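Local atomic coordinates of Poly(beta-D-mannuronate) C5 epimerase (Pseudomonas syringae pv. tomato, PDB entry 4NK6), a protein that converts beta-D-mannuronate to alpha-L-guluronate within the alginate polymer and belongs to a periplasmic complex that shields the nascent chain from degradation on its way to export. Residues A[243-248]-A[266-271]. Residues are numbered along the deposited sequence; the frame is centred on the assembly and turned at random.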
ATOM      1  N   ASP A 243       7.478   8.276   6.648  1.00 29.20           N
ATOM      2  CA  ASP A 243       8.313   7.512   7.580  1.00 29.32           C
ATOM      3  C   ASP A 243       7.699   6.151   7.951  1.00 32.51           C
ATOM      4  O   ASP A 243       8.020   5.579   8.998  1.00 30.32           O
ATOM      5  CB  ASP A 243       8.602   8.329   8.848  1.00 26.79           C
ATOM      6  CG  ASP A 243       9.795   7.785   9.635  1.00 33.02           C
ATOM      7  OD1 ASP A 243      10.861   7.603   9.019  1.00 31.58           O
ATOM      8  OD2 ASP A 243       9.658   7.509  10.844  1.00 29.75           O
ATOM      9  N   MET A 244       6.805   5.657   7.093  1.00 28.54           N
ATOM     10  CA  MET A 244       6.168   4.359   7.279  1.00 29.83           C
ATOM     11  C   MET A 244       7.093   3.254   6.786  1.00 29.96           C
ATOM     12  O   MET A 244       7.835   3.447   5.821  1.00 31.07           O
ATOM     13  CB  MET A 244       4.865   4.284   6.476  1.00 25.46           C
ATOM     14  CG  MET A 244       3.979   5.551   6.553  1.00 34.11           C
ATOM     15  SD  MET A 244       2.882   5.643   7.975  1.00 33.97           S
ATOM     16  CE  MET A 244       1.680   4.386   7.526  1.00 26.55           C
ATOM     17  N   TRP A 245       7.035   2.087   7.421  1.00 25.33           N
ATOM     18  CA  TRP A 245       7.809   0.933   6.931  1.00 29.51           C
ATOM     19  C   TRP A 245       7.360   0.567   5.507  1.00 28.49           C
ATOM     20  O   TRP A 245       8.171   0.573   4.576  1.00 29.83           O
ATOM     21  CB  TRP A 245       7.704  -0.244   7.918  1.00 24.35           C
ATOM     22  CG  TRP A 245       8.420  -1.498   7.501  1.00 25.33           C
ATOM     23  CD1 TRP A 245       7.847  -2.644   7.040  1.00 28.16           C
ATOM     24  CD2 TRP A 245       9.835  -1.740   7.533  1.00 29.77           C
ATOM     25  NE1 TRP A 245       8.814  -3.579   6.764  1.00 26.90           N
ATOM     26  CE2 TRP A 245      10.043  -3.053   7.066  1.00 30.41           C
ATOM     27  CE3 TRP A 245      10.945  -0.971   7.898  1.00 30.01           C
ATOM     28  CZ2 TRP A 245      11.319  -3.617   6.948  1.00 31.69           C
ATOM     29  CZ3 TRP A 245      12.217  -1.539   7.786  1.00 28.67           C
ATOM     30  CH2 TRP A 245      12.388  -2.845   7.308  1.00 30.72           C
ATOM     31  N   TYR A 246       6.070   0.262   5.337  1.00 25.97           N
ATOM     32  CA  TYR A 246       5.414   0.320   4.025  1.00 26.15           C
ATOM     33  C   TYR A 246       4.336   1.380   4.142  1.00 29.45           C
ATOM     34  O   TYR A 246       3.550   1.358   5.090  1.00 28.73           O
ATOM     35  CB  TYR A 246       4.702  -0.984   3.635  1.00 26.77           C
ATOM     36  CG  TYR A 246       5.543  -2.249   3.507  1.00 28.88           C
ATOM     37  CD1 TYR A 246       6.922  -2.246   3.696  1.00 24.39           C
ATOM     38  CD2 TYR A 246       4.932  -3.454   3.196  1.00 34.03           C
ATOM     39  CE1 TYR A 246       7.671  -3.438   3.576  1.00 26.60           C
ATOM     40  CE2 TYR A 246       5.657  -4.628   3.080  1.00 33.57           C
ATOM     41  CZ  TYR A 246       7.018  -4.618   3.270  1.00 31.07           C
ATOM     42  OH  TYR A 246       7.696  -5.808   3.140  1.00 34.69           O
ATOM     43  N   GLY A 247       4.278   2.305   3.191  1.00 32.48           N
ATOM     44  CA  GLY A 247       3.224   3.302   3.214  1.00 31.07           C
ATOM     45  C   GLY A 247       1.843   2.677   3.122  1.00 34.77           C
ATOM     46  O   GLY A 247       0.905   3.111   3.799  1.00 32.90           O
ATOM     47  N   PHE A 248       1.710   1.666   2.270  1.00 29.48           N
ATOM     48  CA  PHE A 248       0.446   0.944   2.115  1.00 30.37           C
ATOM     49  C   PHE A 248       0.734  -0.506   1.749  1.00 30.87           C
ATOM     50  O   PHE A 248       1.618  -0.783   0.945  1.00 28.84           O
ATOM     51  CB  PHE A 248      -0.426   1.576   1.025  1.00 26.92           C
ATOM     52  CG  PHE A 248      -1.683   0.772   0.687  1.00 29.92           C
ATOM     53  CD1 PHE A 248      -1.662  -0.221  -0.291  1.00 30.05           C
ATOM     54  CD2 PHE A 248      -2.879   1.018   1.345  1.00 29.88           C
ATOM     55  CE1 PHE A 248      -2.800  -0.959  -0.603  1.00 29.87           C
ATOM     56  CE2 PHE A 248      -4.032   0.290   1.032  1.00 30.59           C
ATOM     57  CZ  PHE A 248      -3.991  -0.703   0.053  1.00 29.05           C
ATOM     58  N   ASN A 266       9.050   7.191   2.920  1.00 29.43           N
ATOM     59  CA  ASN A 266       8.792   5.909   3.569  1.00 31.39           C
ATOM     60  C   ASN A 266       9.995   4.991   3.448  1.00 31.18           C
ATOM     61  O   ASN A 266      10.867   5.222   2.613  1.00 28.53           O
ATOM     62  CB  ASN A 266       7.525   5.281   3.014  1.00 29.58           C
ATOM     63  CG  ASN A 266       6.318   6.157   3.268  1.00 35.77           C
ATOM     64  OD1 ASN A 266       5.946   6.381   4.418  1.00 33.89           O
ATOM     65  ND2 ASN A 266       5.732   6.699   2.206  1.00 34.00           N
ATOM     66  N   ILE A 267      10.059   3.958   4.282  1.00 28.11           N
ATOM     67  CA  ILE A 267      11.301   3.216   4.408  1.00 28.11           C
ATOM     68  C   ILE A 267      11.518   2.205   3.281  1.00 29.46           C
ATOM     69  O   ILE A 267      12.476   2.323   2.513  1.00 34.71           O
ATOM     70  CB  ILE A 267      11.429   2.510   5.785  1.00 27.48           C
ATOM     71  CG1 ILE A 267      11.063   3.469   6.923  1.00 33.24           C
ATOM     72  CG2 ILE A 267      12.829   1.918   5.947  1.00 29.30           C
ATOM     73  CD1 ILE A 267      11.847   4.789   6.941  1.00 33.68           C
ATOM     74  N   VAL A 268      10.650   1.203   3.183  1.00 29.61           N
ATOM     75  CA  VAL A 268      10.861   0.161   2.184  1.00 29.01           C
ATOM     76  C   VAL A 268      10.105   0.425   0.879  1.00 26.98           C
ATOM     77  O   VAL A 268      10.705   0.453  -0.190  1.00 26.93           O
ATOM     78  CB  VAL A 268      10.521  -1.257   2.717  1.00 30.68           C
ATOM     79  CG1 VAL A 268      10.876  -2.308   1.662  1.00 26.37           C
ATOM     80  CG2 VAL A 268      11.287  -1.551   4.009  1.00 27.43           C
ATOM     81  N   TYR A 269       8.788   0.589   0.972  1.00 27.46           N
ATOM     82  CA  TYR A 269       7.946   0.837  -0.194  1.00 30.61           C
ATOM     83  C   TYR A 269       7.024   2.007   0.097  1.00 33.58           C
ATOM     84  O   TYR A 269       6.669   2.243   1.255  1.00 28.78           O
ATOM     85  CB  TYR A 269       7.049  -0.371  -0.491  1.00 25.28           C
ATOM     86  CG  TYR A 269       7.761  -1.681  -0.776  1.00 29.69           C
ATOM     87  CD1 TYR A 269       8.710  -1.778  -1.786  1.00 30.08           C
ATOM     88  CD2 TYR A 269       7.447  -2.833  -0.058  1.00 29.93           C
ATOM     89  CE1 TYR A 269       9.344  -2.975  -2.065  1.00 28.82           C
ATOM     90  CE2 TYR A 269       8.079  -4.034  -0.327  1.00 26.94           C
ATOM     91  CZ  TYR A 269       9.021  -4.098  -1.335  1.00 29.22           C
ATOM     92  OH  TYR A 269       9.651  -5.290  -1.606  1.00 35.46           O
ATOM     93  N   GLY A 270       6.612   2.720  -0.949  1.00 32.97           N
ATOM     94  CA  GLY A 270       5.516   3.668  -0.821  1.00 30.57           C
ATOM     95  C   GLY A 270       4.184   2.938  -0.783  1.00 31.00           C
ATOM     96  O   GLY A 270       3.531   2.886   0.247  1.00 33.39           O
ATOM     97  N   ILE A 271       3.801   2.350  -1.911  1.00 28.70           N
ATOM     98  CA  ILE A 271       2.526   1.655  -2.049  1.00 26.80           C
ATOM     99  C   ILE A 271       2.812   0.232  -2.534  1.00 30.39           C
ATOM    100  O   ILE A 271       3.388   0.051  -3.606  1.00 28.86           O
ATOM    101  CB  ILE A 271       1.619   2.373  -3.094  1.00 28.91           C
ATOM    102  CG1 ILE A 271       1.503   3.872  -2.781  1.00 26.86           C
ATOM    103  CG2 ILE A 271       0.235   1.755  -3.137  1.00 27.65           C
ATOM    104  CD1 ILE A 271       0.593   4.644  -3.755  1.00 28.10           C
TER
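Successive coils of the right-handed beta-helix stack where Tyr246 meets Tyr269, and backbone hydrogen bonds set the register. Ile267 N donates to Met244 O almost straight (2.8 Å, 173° at the hydrogen), and Val268 N follows to Trp245 O (2.9 Å). The direction then reverses, with Gly247 N donating to Tyr269 O at 3.1 Å beside the parallel bridge of Tyr246 with Tyr269, while the bond from Phe248 N to Gly270 O is weak and bent. One side chain joins this ladder. Asn266 OD1 accepts Met244 N at 2.9 Å, in the carboxamide plane and on a lone pair; ND2 makes a weak bond to Phe241 O.

Aromatic and apolar side chains pack beside the backbone bonds. Val268 CG2 stands over one face of the Trp245 indole, 3.5 Å from the centroid of the six-membered ring and only 8° off its normal, which defines a CH-pi contact. Ile267 CG2 reaches the same ring obliquely at CE3. The tyrosines form an edge-to-face pair with planes at 60°: Tyr269 CD2 sits over the centre of the Tyr246 ring, and Val268 CG1 covers a face of Tyr269.

Beyond the pair, Tyr212 stacks on Tyr246, continuing the aromatic row, and Asp243 OD2 is held by Ser203, Arg183 and Tyr176 N. The two corners, at Gly247 and at Gly270-Ile271, interrupt strands 246-251 and 269-274, the latter carrying His274, the inferred proton acceptor, while Ile271 packs against strands 262-264 and 281-288.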